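Local coordinates for OxyA protein (Actinoplanes teichomyceticus, PDB 5HH3) that is a haem-dependent cytochrome P450 that probably catalyses a phenolic coupling step, cross-linking aromatic side chains of the precursor peptide in glycopeptide antibiotic biosynthesis, at residues B[190-195]-B[227-232]. Numbering follows the deposited sequence.
Sequences NKFMTY and ELTGVA
M193 and F192 pack against T229 in a small apolar contact between helices 182-205 and 225-256 of the P450 fold, the latter the long helix that corresponds to the I-helix of this family. The methyl CG2 of T229 carries its side of the contact and meets the sulfur of M193, with SD and CG2 3.5 Å apart. M193 reaches it through a chain bent at chi2 (-67°) and chi3, and the two side chains cross at about a right angle. CE2 of F192 lies 4.4 Å from CG2 of T229, the methyl sitting obliquely to the ring. With chi1 of T229 at -76°, OG1 lies beside the backbone N and CG2 is placed to meet M193, while the hydroxyl makes a weak hydrogen bond to the carbonyl O of D225, one turn earlier. No hydrogen bond joins the two segments, and only 135 Å² is buried between them. M196, on the next turn of helix 182-205, extends the contact to T229 and A232, while F192 also packs on L169 and L173 of helix 163-178, and A232 touches F212 of helix 211-219.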
loop_
_atom_site.group_PDB
_atom_site.type_symbol
_atom_site.label_atom_id
_atom_site.label_comp_id
_atom_site.label_asym_id
_atom_site.label_seq_id
_atom_site.Cartn_x
_atom_site.Cartn_y
_atom_site.Cartn_z
ATOM N N ASN B 190 15.750 -20.061 -0.944
ATOM C CA ASN B 190 16.044 -21.500 -1.015
ATOM C C ASN B 190 17.271 -21.908 -0.201
ATOM O O ASN B 190 17.338 -23.027 0.308
ATOM C CB ASN B 190 16.214 -21.962 -2.477
ATOM C CG ASN B 190 14.913 -21.904 -3.272
ATOM O OD1 ASN B 190 13.813 -21.946 -2.715
ATOM N ND2 ASN B 190 15.039 -21.812 -4.590
ATOM N N LYS B 191 18.240 -21.005 -0.080
ATOM C CA LYS B 191 19.422 -21.270 0.741
ATOM C C LYS B 191 19.009 -21.299 2.220
ATOM O O LYS B 191 19.403 -22.192 2.964
ATOM C CB LYS B 191 20.505 -20.221 0.472
ATOM C CG LYS B 191 21.913 -20.653 0.838
ATOM C CD LYS B 191 22.920 -20.136 -0.179
ATOM C CE LYS B 191 24.346 -20.291 0.322
ATOM N NZ LYS B 191 24.641 -19.395 1.478
ATOM N N PHE B 192 18.181 -20.342 2.619
ATOM C CA PHE B 192 17.612 -20.310 3.974
ATOM C C PHE B 192 16.751 -21.550 4.273
ATOM O O PHE B 192 16.940 -22.214 5.291
ATOM C CB PHE B 192 16.795 -19.028 4.166
ATOM C CG PHE B 192 16.169 -18.905 5.520
ATOM C CD1 PHE B 192 16.909 -18.457 6.600
ATOM C CD2 PHE B 192 14.832 -19.241 5.721
ATOM C CE1 PHE B 192 16.338 -18.343 7.859
ATOM C CE2 PHE B 192 14.255 -19.129 6.975
ATOM C CZ PHE B 192 15.014 -18.682 8.049
ATOM N N MET B 193 15.831 -21.860 3.363
ATOM C CA MET B 193 14.907 -23.000 3.510
ATOM C C MET B 193 15.568 -24.372 3.588
ATOM O O MET B 193 15.125 -25.221 4.364
ATOM C CB MET B 193 13.896 -23.014 2.356
ATOM C CG MET B 193 12.855 -21.913 2.432
ATOM S SD MET B 193 11.734 -22.128 3.824
ATOM C CE MET B 193 10.895 -23.654 3.363
ATOM N N THR B 194 16.594 -24.599 2.766
ATOM C CA THR B 194 17.325 -25.866 2.776
ATOM C C THR B 194 18.046 -26.060 4.108
ATOM O O THR B 194 18.080 -27.169 4.636
ATOM C CB THR B 194 18.353 -25.959 1.622
ATOM O OG1 THR B 194 17.705 -25.676 0.380
ATOM C CG2 THR B 194 18.984 -27.346 1.547
ATOM N N TYR B 195 18.622 -24.985 4.647
ATOM C CA TYR B 195 19.242 -25.047 5.967
ATOM C C TYR B 195 18.183 -25.399 7.034
ATOM O O TYR B 195 18.353 -26.360 7.783
ATOM C CB TYR B 195 19.950 -23.731 6.307
ATOM C CG TYR B 195 20.764 -23.810 7.579
ATOM C CD1 TYR B 195 20.154 -23.643 8.815
ATOM C CD2 TYR B 195 22.139 -24.081 7.553
ATOM C CE1 TYR B 195 20.872 -23.721 9.989
ATOM C CE2 TYR B 195 22.871 -24.164 8.733
ATOM C CZ TYR B 195 22.218 -23.973 9.950
ATOM O OH TYR B 195 22.866 -24.043 11.148
ATOM N N GLU B 227 5.567 -24.459 9.504
ATOM C CA GLU B 227 5.267 -23.634 10.673
ATOM C C GLU B 227 6.512 -23.380 11.542
ATOM O O GLU B 227 6.738 -22.249 11.958
ATOM C CB GLU B 227 4.134 -24.252 11.501
ATOM C CG GLU B 227 2.755 -24.052 10.864
ATOM C CD GLU B 227 1.658 -24.905 11.482
ATOM O OE1 GLU B 227 1.916 -26.066 11.886
ATOM O OE2 GLU B 227 0.514 -24.403 11.562
ATOM N N LEU B 228 7.304 -24.415 11.812
ATOM C CA LEU B 228 8.583 -24.254 12.549
ATOM C C LEU B 228 9.530 -23.283 11.840
ATOM O O LEU B 228 10.066 -22.377 12.446
ATOM C CB LEU B 228 9.300 -25.591 12.737
ATOM C CG LEU B 228 8.658 -26.526 13.759
ATOM C CD1 LEU B 228 9.179 -27.934 13.557
ATOM C CD2 LEU B 228 8.893 -26.055 15.188
ATOM N N THR B 229 9.697 -23.491 10.548
ATOM C CA THR B 229 10.519 -22.637 9.702
ATOM C C THR B 229 10.028 -21.215 9.717
ATOM O O THR B 229 10.829 -20.286 9.835
ATOM C CB THR B 229 10.596 -23.203 8.256
ATOM O OG1 THR B 229 11.488 -24.309 8.263
ATOM C CG2 THR B 229 11.131 -22.180 7.267
ATOM N N GLY B 230 8.712 -21.051 9.613
ATOM C CA GLY B 230 8.085 -19.745 9.657
ATOM C C GLY B 230 8.342 -19.008 10.949
ATOM O O GLY B 230 8.604 -17.798 10.939
ATOM N N VAL B 231 8.293 -19.721 12.068
ATOM C CA VAL B 231 8.559 -19.086 13.362
ATOM C C VAL B 231 10.037 -18.669 13.446
ATOM O O VAL B 231 10.325 -17.549 13.880
ATOM C CB VAL B 231 8.182 -19.980 14.561
ATOM C CG1 VAL B 231 8.497 -19.271 15.872
ATOM C CG2 VAL B 231 6.693 -20.312 14.515
ATOM N N ALA B 232 10.946 -19.553 13.020
ATOM C CA ALA B 232 12.375 -19.225 12.983
ATOM C C ALA B 232 12.670 -17.972 12.163
ATOM O O ALA B 232 13.393 -17.094 12.620
ATOM C CB ALA B 232 13.197 -20.395 12.466
#